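Local coordinates for protein indole-3-acetic acid-amido synthetase GH3.15 (Arabidopsis thaliana, PDB 6E1Q) that catalyses the ATP-dependent conjugation of glutamine, and possibly cysteine, to the auxin precursor indole-3-butyric acid, and also modifies the herbicide 2,4-DB, at residues T439-D442 with D443-A447; Y515-G518 with R519-K523; F493-R497 with D498-E502; D539-M542 with N543-S547. All coordinates share one frame; numbering follows the deposited sequence.

Interaction 1: T439-D442 with D443-A447; sequences TYED and DLLKA
The Y440 ring and the carboxylates of D442 and D443 are the flat groups at this helix start. D443 OD2 stands 3.9 Å from Y440 CB, at an oblique angle to the ring. A water lies at the ring edge, in its plane, accepting from Y440 N at 3.0 Å; its approach to D443 OD2 is too short to be read with confidence. The D442 and D443 side chains run side by side, their carboxylate planes 55° apart, with D442 OD1 and D443 OD2 3.6 Å from each other. D442 gets there by turning CG between its own backbone N and carbonyl carbon (chi1 50°).

Y440 holds the N-cap position. L444 N gives a nearly straight bond to Y440 O, 3.0 Å long, and L445 N and K446 N follow with bonds to E441 O and D442 O. Over this first turn E441 CG lies alongside L445 CD1 at 3.8 Å, both side chains pointing the same way. T439 CG2 meets L444 CB nearly at right angles, while T439 OG1 bonds Y478 OH and L444 packs on V431 and F465.

D442 and D443 thus bring like charges together in the first turn of helix 441-452, where E441 is a further acid. The repulsion between the two aspartates is probably offset in part by the positive end of the helix dipole, a familiar preference at helix N-termini.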
loop_
_atom_site.group_PDB
_atom_site.type_symbol
_atom_site.label_atom_id
_atom_site.label_comp_id
_atom_site.label_asym_id
_atom_site.label_seq_id
_atom_site.Cartn_x
_atom_site.Cartn_y
_atom_site.Cartn_z
ATOM N N THR A 439 -18.256 -10.728 -7.783
ATOM C CA THR A 439 -17.632 -10.845 -6.474
ATOM C C THR A 439 -16.544 -9.787 -6.344
ATOM O O THR A 439 -15.617 -9.726 -7.161
ATOM C CB THR A 439 -17.078 -12.248 -6.255
ATOM O OG1 THR A 439 -18.166 -13.182 -6.269
ATOM C CG2 THR A 439 -16.327 -12.329 -4.913
ATOM N N TYR A 440 -16.672 -8.951 -5.323
ATOM C CA TYR A 440 -15.758 -7.847 -5.104
ATOM C C TYR A 440 -14.565 -8.314 -4.289
ATOM O O TYR A 440 -14.625 -9.317 -3.563
ATOM C CB TYR A 440 -16.468 -6.693 -4.389
ATOM C CG TYR A 440 -17.361 -5.880 -5.304
ATOM C CD1 TYR A 440 -18.611 -6.356 -5.689
ATOM C CD2 TYR A 440 -16.930 -4.658 -5.825
ATOM C CE1 TYR A 440 -19.423 -5.620 -6.536
ATOM C CE2 TYR A 440 -17.737 -3.913 -6.680
ATOM C CZ TYR A 440 -18.979 -4.405 -7.026
ATOM O OH TYR A 440 -19.786 -3.689 -7.867
ATOM N N GLU A 441 -13.477 -7.549 -4.396
ATOM C CA GLU A 441 -12.255 -7.900 -3.683
ATOM C C GLU A 441 -12.468 -7.915 -2.175
ATOM O O GLU A 441 -11.988 -8.825 -1.494
ATOM C CB GLU A 441 -11.123 -6.935 -4.055
ATOM C CG GLU A 441 -9.757 -7.363 -3.539
ATOM C CD GLU A 441 -8.644 -6.432 -4.018
ATOM O OE1 GLU A 441 -8.302 -5.471 -3.292
ATOM O OE2 GLU A 441 -8.139 -6.651 -5.141
ATOM N N ASP A 442 -13.201 -6.931 -1.629
ATOM C CA ASP A 442 -13.359 -6.903 -0.170
ATOM C C ASP A 442 -14.154 -8.107 0.340
ATOM O O ASP A 442 -13.854 -8.636 1.418
ATOM C CB ASP A 442 -14.004 -5.593 0.299
ATOM C CG ASP A 442 -15.280 -5.237 -0.463
ATOM O OD1 ASP A 442 -15.909 -6.132 -1.056
ATOM O OD2 ASP A 442 -15.655 -4.044 -0.462
ATOM N N ASP A 443 -15.146 -8.567 -0.424
ATOM C CA ASP A 443 -15.912 -9.748 -0.019
ATOM C C ASP A 443 -15.075 -11.017 -0.117
ATOM O O ASP A 443 -15.143 -11.882 0.763
ATOM C CB ASP A 443 -17.138 -9.877 -0.902
ATOM C CG ASP A 443 -18.146 -8.763 -0.666
ATOM O OD1 ASP A 443 -18.375 -8.390 0.503
ATOM O OD2 ASP A 443 -18.723 -8.290 -1.659
ATOM N N LEU A 444 -14.318 -11.163 -1.214
ATOM C CA LEU A 444 -13.445 -12.329 -1.365
ATOM C C LEU A 444 -12.401 -12.382 -0.250
ATOM O O LEU A 444 -12.103 -13.457 0.281
ATOM C CB LEU A 444 -12.768 -12.305 -2.743
ATOM C CG LEU A 444 -11.758 -13.435 -2.958
ATOM C CD1 LEU A 444 -12.464 -14.763 -2.847
ATOM C CD2 LEU A 444 -11.043 -13.304 -4.298
ATOM N N LEU A 445 -11.842 -11.223 0.117
ATOM C CA LEU A 445 -10.875 -11.157 1.215
ATOM C C LEU A 445 -11.501 -11.593 2.540
ATOM O O LEU A 445 -10.895 -12.346 3.318
ATOM C CB LEU A 445 -10.318 -9.733 1.314
ATOM C CG LEU A 445 -9.317 -9.320 0.223
ATOM C CD1 LEU A 445 -9.110 -7.801 0.174
ATOM C CD2 LEU A 445 -7.964 -10.010 0.450
ATOM N N LYS A 446 -12.710 -11.109 2.835
ATOM C CA LYS A 446 -13.336 -11.516 4.088
ATOM C C LYS A 446 -13.673 -13.001 4.070
ATOM O O LYS A 446 -13.509 -13.693 5.085
ATOM C CB LYS A 446 -14.587 -10.682 4.371
ATOM C CG LYS A 446 -15.332 -11.197 5.603
ATOM C CD LYS A 446 -16.308 -10.199 6.210
ATOM C CE LYS A 446 -16.839 -10.723 7.551
ATOM N NZ LYS A 446 -17.581 -12.023 7.415
ATOM N N ALA A 447 -14.113 -13.516 2.914
ATOM C CA ALA A 447 -14.415 -14.942 2.796
ATOM C C ALA A 447 -13.182 -15.796 3.074
ATOM O O ALA A 447 -13.249 -16.782 3.812
ATOM C CB ALA A 447 -14.964 -15.240 1.401
HETATM O O HOH W 1 -19.050 -9.560 -3.671
#

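Interaction 2: Y515-G518 with R519-K523; sequences YRKG and RKNDK
R519, K517 and G518 give up the most surface where helix 513-522 winds to its end. R519 lays its CG against Y515 CE1, 3.6 Å away, and the two side chains run together in the same direction. Bends at chi2 and chi3 fold the arginine so that its guanidinium plane stands 81° from the tyrosine ring. R519 NE and Y515 OH share E508 OE2, the first in a salt bridge, the second in a hydrogen bond.

K517 reaches five residues ahead. Its chain bends at chi2 and chi3, away from the usual staggered values, to bring NZ to D522: 2.5 Å from OD1, on the syn side and 19° out of the carboxylate plane, and 2.9 Å from OD2. With an alanine here, D522 would probably lose its counter-charge and its carboxylate would be freer to turn. K517 O is gripped as well, by N521 N from four residues on and D522 N from five, on opposite faces of its plane; the five-residue bond marks a wider pi-type turn.

G518 lies against the aspartate, its CA 3.7 Å from D522 CB. G518 O repeats the five-residue spacing, receiving K523 N at 2.9 Å just as K523 leaves the helix with positive phi.

Outward from this final turn, E508 links it to helix 497-510, and the Y515 ring meets that of Y478 on strand 477-485. R516 bonds L511 O and S585 O, and both R516 and K517 touch W586 near the chain end.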
loop_
_atom_site.group_PDB
_atom_site.type_symbol
_atom_site.label_atom_id
_atom_site.label_comp_id
_atom_site.label_asym_id
_atom_site.label_seq_id
_atom_site.Cartn_x
_atom_site.Cartn_y
_atom_site.Cartn_z
ATOM N N TYR A 515 -24.064 -14.727 -5.692
ATOM C CA TYR A 515 -23.312 -15.977 -5.756
ATOM C C TYR A 515 -24.104 -17.118 -5.129
ATOM O O TYR A 515 -24.254 -18.191 -5.723
ATOM C CB TYR A 515 -21.954 -15.825 -5.051
ATOM C CG TYR A 515 -21.132 -17.097 -5.093
ATOM C CD1 TYR A 515 -21.282 -18.087 -4.114
ATOM C CD2 TYR A 515 -20.231 -17.331 -6.128
ATOM C CE1 TYR A 515 -20.546 -19.269 -4.166
ATOM C CE2 TYR A 515 -19.488 -18.502 -6.185
ATOM C CZ TYR A 515 -19.654 -19.462 -5.197
ATOM O OH TYR A 515 -18.937 -20.625 -5.255
ATOM N N ARG A 516 -24.621 -16.903 -3.922
ATOM C CA ARG A 516 -25.193 -18.020 -3.181
ATOM C C ARG A 516 -26.513 -18.465 -3.796
ATOM O O ARG A 516 -26.780 -19.669 -3.897
ATOM C CB ARG A 516 -25.352 -17.638 -1.712
ATOM C CG ARG A 516 -24.012 -17.598 -0.984
ATOM C CD ARG A 516 -24.157 -17.281 0.500
ATOM N NE ARG A 516 -24.388 -15.858 0.727
ATOM C CZ ARG A 516 -25.581 -15.319 0.952
ATOM N NH1 ARG A 516 -26.666 -16.081 0.985
ATOM N NH2 ARG A 516 -25.691 -14.013 1.144
ATOM N N LYS A 517 -27.336 -17.510 -4.239
ATOM C CA LYS A 517 -28.532 -17.862 -4.998
ATOM C C LYS A 517 -28.160 -18.608 -6.274
ATOM O O LYS A 517 -28.832 -19.572 -6.659
ATOM C CB LYS A 517 -29.344 -16.606 -5.314
ATOM C CG LYS A 517 -30.665 -16.886 -5.997
ATOM C CD LYS A 517 -30.668 -16.580 -7.470
ATOM C CE LYS A 517 -32.022 -16.000 -7.871
ATOM N NZ LYS A 517 -32.202 -15.974 -9.341
ATOM N N GLY A 518 -27.072 -18.190 -6.927
ATOM C CA GLY A 518 -26.583 -18.930 -8.078
ATOM C C GLY A 518 -26.242 -20.370 -7.745
ATOM O O GLY A 518 -26.519 -21.282 -8.525
ATOM N N ARG A 519 -25.634 -20.595 -6.578
ATOM C CA ARG A 519 -25.251 -21.950 -6.201
ATOM C C ARG A 519 -26.470 -22.770 -5.804
ATOM O O ARG A 519 -26.636 -23.914 -6.247
ATOM C CB ARG A 519 -24.240 -21.909 -5.054
ATOM C CG ARG A 519 -22.794 -21.768 -5.516
ATOM C CD ARG A 519 -22.306 -23.108 -6.003
ATOM N NE ARG A 519 -21.744 -23.883 -4.911
ATOM C CZ ARG A 519 -21.989 -25.169 -4.697
ATOM N NH1 ARG A 519 -22.794 -25.833 -5.507
ATOM N NH2 ARG A 519 -21.423 -25.789 -3.668
ATOM N N LYS A 520 -27.338 -22.201 -4.973
ATOM C CA LYS A 520 -28.396 -22.994 -4.367
ATOM C C LYS A 520 -29.622 -23.057 -5.267
ATOM O O LYS A 520 -30.168 -24.140 -5.508
ATOM C CB LYS A 520 -28.745 -22.423 -2.987
ATOM C CG LYS A 520 -30.050 -22.943 -2.408
ATOM C CD LYS A 520 -30.474 -22.138 -1.186
ATOM C CE LYS A 520 -31.430 -22.936 -0.314
ATOM N NZ LYS A 520 -31.113 -24.387 -0.380
ATOM N N ASN A 521 -30.036 -21.914 -5.807
ATOM C CA ASN A 521 -31.264 -21.834 -6.587
ATOM C C ASN A 521 -31.011 -21.894 -8.090
ATOM O O ASN A 521 -31.363 -22.878 -8.749
ATOM C CB ASN A 521 -32.006 -20.541 -6.248
ATOM C CG ASN A 521 -33.403 -20.516 -6.803
ATOM O OD1 ASN A 521 -33.797 -21.400 -7.560
ATOM N ND2 ASN A 521 -34.162 -19.494 -6.440
ATOM N N ASP A 522 -30.396 -20.837 -8.630
ATOM C CA ASP A 522 -30.302 -20.656 -10.076
ATOM C C ASP A 522 -29.667 -21.852 -10.772
ATOM O O ASP A 522 -30.029 -22.174 -11.907
ATOM C CB ASP A 522 -29.500 -19.398 -10.383
ATOM C CG ASP A 522 -30.335 -18.151 -10.341
ATOM O OD1 ASP A 522 -31.557 -18.267 -10.121
ATOM O OD2 ASP A 522 -29.765 -17.048 -10.515
ATOM N N LYS A 523 -28.680 -22.484 -10.130
ATOM C CA LYS A 523 -27.935 -23.656 -10.617
ATOM C C LYS A 523 -26.856 -23.307 -11.641
ATOM O O LYS A 523 -26.249 -24.219 -12.216
ATOM C CB LYS A 523 -28.879 -24.716 -11.205
ATOM C CG LYS A 523 -28.269 -26.084 -11.474
ATOM C CD LYS A 523 -27.434 -26.550 -10.299
ATOM C CE LYS A 523 -28.315 -26.811 -9.092
ATOM N NZ LYS A 523 -28.756 -28.231 -9.069
#

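Interaction 3: F493-R497 with D498-E502; sequences FEPNR and DVMEE
P495 and M500 make the close side of this helix start: proline CG sits 3.6 Å from M500 CG and 3.8 Å from its SD, the methionine bending at chi2 and chi3 so that its far end runs on toward the sheet. Next to them N496 caps the helix. N496 OD1 accepts V499 N in a straight bond of 2.8 Å (166° at the hydrogen), the donor tilted 33° from the amide plane. With CG between backbone N and carbonyl carbon (chi1 79°), OD1 is brought over the first turn. N496 O takes M500 N, lying in the carbonyl plane.

The other side is looser and faces solvent, where R497 is exposed. R497 and E501 touch through carbon, R497 CG against E501 CD at 3.6 Å, but their charges stop short of a salt bridge: R497 NH1 and E501 OE2 are 4.1 Å apart. OE2 lies at the guanidinium edge, near its plane, and a water spans the gap, donating to OE2 at 2.8 Å and bonded weakly to NH1. With a leucine in place of E501, this water and R497 would probably lose their carboxylate partner, and R581 its long, weak ion pair.

Helix 497-510 thereby starts against the sheet of the C-terminal domain. M500 packs on W482 of strand 477-485, on I530 and V532 of strand 529-533, and on F578 of strand 574-579; P495 touches L484.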
loop_
_atom_site.group_PDB
_atom_site.type_symbol
_atom_site.label_atom_id
_atom_site.label_comp_id
_atom_site.label_asym_id
_atom_site.label_seq_id
_atom_site.Cartn_x
_atom_site.Cartn_y
_atom_site.Cartn_z
ATOM N N PHE A 493 4.211 -31.276 5.719
ATOM C CA PHE A 493 2.946 -30.797 6.266
ATOM C C PHE A 493 1.879 -30.862 5.177
ATOM O O PHE A 493 2.166 -30.596 4.003
ATOM C CB PHE A 493 3.063 -29.357 6.814
ATOM C CG PHE A 493 3.419 -28.289 5.766
ATOM C CD1 PHE A 493 2.455 -27.762 4.911
ATOM C CD2 PHE A 493 4.707 -27.759 5.693
ATOM C CE1 PHE A 493 2.786 -26.783 3.979
ATOM C CE2 PHE A 493 5.044 -26.777 4.758
ATOM C CZ PHE A 493 4.082 -26.290 3.905
ATOM N N GLU A 494 0.641 -31.211 5.560
ATOM C CA GLU A 494 -0.417 -31.347 4.561
ATOM C C GLU A 494 -1.778 -31.305 5.234
ATOM O O GLU A 494 -1.955 -31.960 6.270
ATOM C CB GLU A 494 -0.253 -32.657 3.781
ATOM C CG GLU A 494 -1.284 -32.877 2.682
ATOM C CD GLU A 494 -1.010 -34.125 1.855
ATOM O OE1 GLU A 494 -1.362 -35.234 2.307
ATOM O OE2 GLU A 494 -0.425 -33.991 0.754
ATOM N N PRO A 495 -2.753 -30.569 4.691
ATOM C CA PRO A 495 -4.074 -30.508 5.327
ATOM C C PRO A 495 -4.925 -31.710 4.948
ATOM O O PRO A 495 -4.890 -32.185 3.811
ATOM C CB PRO A 495 -4.672 -29.211 4.764
ATOM C CG PRO A 495 -4.089 -29.124 3.397
ATOM C CD PRO A 495 -2.702 -29.746 3.468
ATOM N N ASN A 496 -5.697 -32.209 5.912
ATOM C CA ASN A 496 -6.591 -33.309 5.587
ATOM C C ASN A 496 -7.728 -32.816 4.687
ATOM O O ASN A 496 -8.042 -31.622 4.627
ATOM C CB ASN A 496 -7.097 -34.000 6.864
ATOM C CG ASN A 496 -8.227 -33.243 7.559
ATOM O OD1 ASN A 496 -9.318 -33.065 7.011
ATOM N ND2 ASN A 496 -7.979 -32.847 8.809
ATOM N N ARG A 497 -8.332 -33.755 3.951
ATOM C CA ARG A 497 -9.285 -33.356 2.922
ATOM C C ARG A 497 -10.567 -32.803 3.534
ATOM O O ARG A 497 -11.159 -31.871 2.974
ATOM C CB ARG A 497 -9.576 -34.529 1.979
ATOM C CG ARG A 497 -10.909 -34.440 1.229
ATOM C CD ARG A 497 -10.887 -35.186 -0.118
ATOM N NE ARG A 497 -9.622 -35.014 -0.837
ATOM C CZ ARG A 497 -9.452 -34.269 -1.933
ATOM N NH1 ARG A 497 -10.464 -33.595 -2.463
ATOM N NH2 ARG A 497 -8.254 -34.188 -2.502
ATOM N N ASP A 498 -10.981 -33.321 4.695
ATOM C CA ASP A 498 -12.204 -32.845 5.337
ATOM C C ASP A 498 -12.107 -31.367 5.695
ATOM O O ASP A 498 -13.020 -30.585 5.407
ATOM C CB ASP A 498 -12.523 -33.664 6.595
ATOM C CG ASP A 498 -13.003 -35.083 6.282
ATOM O OD1 ASP A 498 -13.934 -35.261 5.467
ATOM O OD2 ASP A 498 -12.466 -36.027 6.882
ATOM N N VAL A 499 -11.012 -30.958 6.333
ATOM C CA VAL A 499 -10.876 -29.543 6.659
ATOM C C VAL A 499 -10.792 -28.693 5.384
ATOM O O VAL A 499 -11.433 -27.641 5.297
ATOM C CB VAL A 499 -9.690 -29.321 7.618
ATOM C CG1 VAL A 499 -8.382 -29.646 6.952
ATOM C CG2 VAL A 499 -9.694 -27.888 8.131
ATOM N N MET A 500 -10.046 -29.142 4.358
ATOM C CA MET A 500 -9.969 -28.374 3.106
ATOM C C MET A 500 -11.339 -28.220 2.468
ATOM O O MET A 500 -11.677 -27.144 1.964
ATOM C CB MET A 500 -8.995 -29.030 2.107
ATOM C CG MET A 500 -7.524 -28.809 2.437
ATOM S SD MET A 500 -7.216 -27.088 2.924
ATOM C CE MET A 500 -7.489 -26.220 1.370
ATOM N N GLU A 501 -12.147 -29.280 2.499
ATOM C CA GLU A 501 -13.477 -29.196 1.910
ATOM C C GLU A 501 -14.363 -28.236 2.697
ATOM O O GLU A 501 -15.182 -27.513 2.112
ATOM C CB GLU A 501 -14.092 -30.594 1.829
ATOM C CG GLU A 501 -13.423 -31.476 0.762
ATOM C CD GLU A 501 -14.048 -32.873 0.636
ATOM O OE1 GLU A 501 -14.463 -33.466 1.659
ATOM O OE2 GLU A 501 -14.115 -33.381 -0.505
ATOM N N GLU A 502 -14.213 -28.208 4.024
ATOM C CA GLU A 502 -14.964 -27.231 4.809
ATOM C C GLU A 502 -14.459 -25.817 4.549
ATOM O O GLU A 502 -15.255 -24.869 4.577
ATOM C CB GLU A 502 -14.903 -27.584 6.299
ATOM C CG GLU A 502 -15.814 -26.736 7.210
ATOM C CD GLU A 502 -17.301 -27.012 7.017
ATOM O OE1 GLU A 502 -17.638 -27.937 6.247
ATOM O OE2 GLU A 502 -18.139 -26.310 7.649
HETATM O O HOH W 2 -12.600 -32.382 -2.658
#

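Interaction 4: D539-M542 with N543-S547; sequences DELM and NFFLS
Helix 537-547 carries two neighbouring i/i+4 side-chain pairs, L541 with F545 and M542 with L546. In the first, L541 CD1 touches F545 CE2 at 3.6 Å, with L541 CG almost as near, and leucine and ring run side by side in one direction. The leucine swings CG anti to its backbone N (chi1 -177°), which carries its methyl towards the phenylalanine a turn later. F545 is also met from above: F544 CD2 stands 3.9 Å over the centre of one ring face. M542 CG and L546 CD1 are 4.0 Å apart, a looser touch between chains that run at a slant to one another, while L546 CG lies 3.2 Å from M542 O.

Within the fold, this helix of the C-terminal domain touches two others. L541 packs on A566 and F544 on E565 and I569, all of helix 564-571. On another flank M542 and N543 touch K225, and D539 touches K228, of helix 220-243, so this C-terminal-domain helix also touches the N-terminal domain. F545 also rests on Y555 and P558.

The backbone runs as a regular alpha helix: N543 N binds D539 O, F544 N binds E540 O, F545 N binds L541 O at 3.2 Å, and L546 N binds M542 O at 2.9 Å. E540 turns its carboxylate outward to N573 ND2. At S547 the hydroxyl donates back to F544 O, 2.8 Å away and tilted 30° from that carbonyl plane.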
loop_
_atom_site.group_PDB
_atom_site.type_symbol
_atom_site.label_atom_id
_atom_site.label_comp_id
_atom_site.label_asym_id
_atom_site.label_seq_id
_atom_site.Cartn_x
_atom_site.Cartn_y
_atom_site.Cartn_z
ATOM N N ASP A 539 5.816 -16.193 -5.439
ATOM C CA ASP A 539 7.016 -15.518 -5.935
ATOM C C ASP A 539 7.212 -15.739 -7.429
ATOM O O ASP A 539 7.622 -14.819 -8.141
ATOM C CB ASP A 539 8.250 -15.983 -5.181
ATOM C CG ASP A 539 8.272 -15.481 -3.784
ATOM O OD1 ASP A 539 7.411 -14.631 -3.463
ATOM O OD2 ASP A 539 9.152 -15.911 -3.019
ATOM N N GLU A 540 6.934 -16.950 -7.925
ATOM C CA GLU A 540 6.972 -17.162 -9.371
ATOM C C GLU A 540 5.956 -16.269 -10.072
ATOM O O GLU A 540 6.251 -15.674 -11.115
ATOM C CB GLU A 540 6.713 -18.636 -9.715
ATOM C CG GLU A 540 6.706 -18.919 -11.244
ATOM C CD GLU A 540 6.520 -20.408 -11.603
ATOM O OE1 GLU A 540 6.456 -21.246 -10.684
ATOM O OE2 GLU A 540 6.439 -20.743 -12.808
ATOM N N LEU A 541 4.752 -16.173 -9.513
ATOM C CA LEU A 541 3.743 -15.292 -10.078
ATOM C C LEU A 541 4.257 -13.867 -10.117
ATOM O O LEU A 541 4.166 -13.183 -11.141
ATOM C CB LEU A 541 2.449 -15.379 -9.255
ATOM C CG LEU A 541 1.280 -14.540 -9.787
ATOM C CD1 LEU A 541 0.819 -15.063 -11.166
ATOM C CD2 LEU A 541 0.117 -14.529 -8.819
ATOM N N MET A 542 4.826 -13.414 -9.001
ATOM C CA MET A 542 5.332 -12.053 -8.917
ATOM C C MET A 542 6.413 -11.796 -9.956
ATOM O O MET A 542 6.391 -10.766 -10.643
ATOM C CB MET A 542 5.869 -11.791 -7.510
ATOM C CG MET A 542 6.835 -10.628 -7.448
ATOM S SD MET A 542 7.002 -9.947 -5.813
ATOM C CE MET A 542 8.374 -10.988 -5.432
ATOM N N ASN A 543 7.369 -12.722 -10.087
ATOM C CA ASN A 543 8.469 -12.513 -11.029
ATOM C C ASN A 543 7.961 -12.484 -12.463
ATOM O O ASN A 543 8.551 -11.823 -13.333
ATOM C CB ASN A 543 9.531 -13.602 -10.851
ATOM C CG ASN A 543 10.321 -13.434 -9.563
ATOM O OD1 ASN A 543 10.485 -12.322 -9.062
ATOM N ND2 ASN A 543 10.837 -14.534 -9.034
ATOM N N PHE A 544 6.862 -13.191 -12.720
ATOM C CA PHE A 544 6.233 -13.131 -14.029
ATOM C C PHE A 544 5.777 -11.709 -14.347
ATOM O O PHE A 544 6.061 -11.178 -15.428
ATOM C CB PHE A 544 5.056 -14.110 -14.070
ATOM C CG PHE A 544 4.211 -13.968 -15.290
ATOM C CD1 PHE A 544 4.619 -14.505 -16.499
ATOM C CD2 PHE A 544 3.014 -13.268 -15.234
ATOM C CE1 PHE A 544 3.841 -14.357 -17.631
ATOM C CE2 PHE A 544 2.227 -13.114 -16.362
ATOM C CZ PHE A 544 2.640 -13.657 -17.560
ATOM N N PHE A 545 5.075 -11.066 -13.402
ATOM C CA PHE A 545 4.609 -9.701 -13.644
ATOM C C PHE A 545 5.772 -8.707 -13.693
ATOM O O PHE A 545 5.759 -7.773 -14.508
ATOM C CB PHE A 545 3.575 -9.300 -12.586
ATOM C CG PHE A 545 2.265 -10.032 -12.723
ATOM C CD1 PHE A 545 1.475 -9.868 -13.862
ATOM C CD2 PHE A 545 1.821 -10.888 -11.730
ATOM C CE1 PHE A 545 0.260 -10.556 -13.994
ATOM C CE2 PHE A 545 0.606 -11.576 -11.850
ATOM C CZ PHE A 545 -0.167 -11.412 -12.987
ATOM N N LEU A 546 6.794 -8.905 -12.852
ATOM C CA LEU A 546 7.948 -8.001 -12.835
ATOM C C LEU A 546 8.670 -8.008 -14.173
ATOM O O LEU A 546 9.074 -6.955 -14.687
ATOM C CB LEU A 546 8.917 -8.406 -11.723
ATOM C CG LEU A 546 8.434 -8.346 -10.269
ATOM C CD1 LEU A 546 9.628 -8.574 -9.348
ATOM C CD2 LEU A 546 7.773 -7.014 -9.984
ATOM N N SER A 547 8.880 -9.203 -14.730
ATOM C CA SER A 547 9.482 -9.347 -16.050
ATOM C C SER A 547 8.669 -8.660 -17.145
ATOM O O SER A 547 9.201 -8.395 -18.229
ATOM C CB SER A 547 9.633 -10.831 -16.338
ATOM O OG SER A 547 8.405 -11.312 -16.864
#

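All four contacts are local: 1 and 3 run from a strand or loop into a helix, 2 and 4 lie within one. Interactions 1 and 4 sit nearer the middle of the chain, their centres about 18 Å from its centre, while 2 and 3 are peripheral, at about 35 and 32 Å. Acidic groups dominate interaction 1 and an asparagine cap interaction 3; interaction 2 is a helix end with a salt bridge across its last turn and a pi-type turn. Interaction 4 is the most apolar. Helices 497-510 and 513-522, bearing 3 and 2, follow each other in the chain. Both contacts are remote from the substrate and ATP sites, whereas 1 and 4 come nearer to the ATP-binding residues.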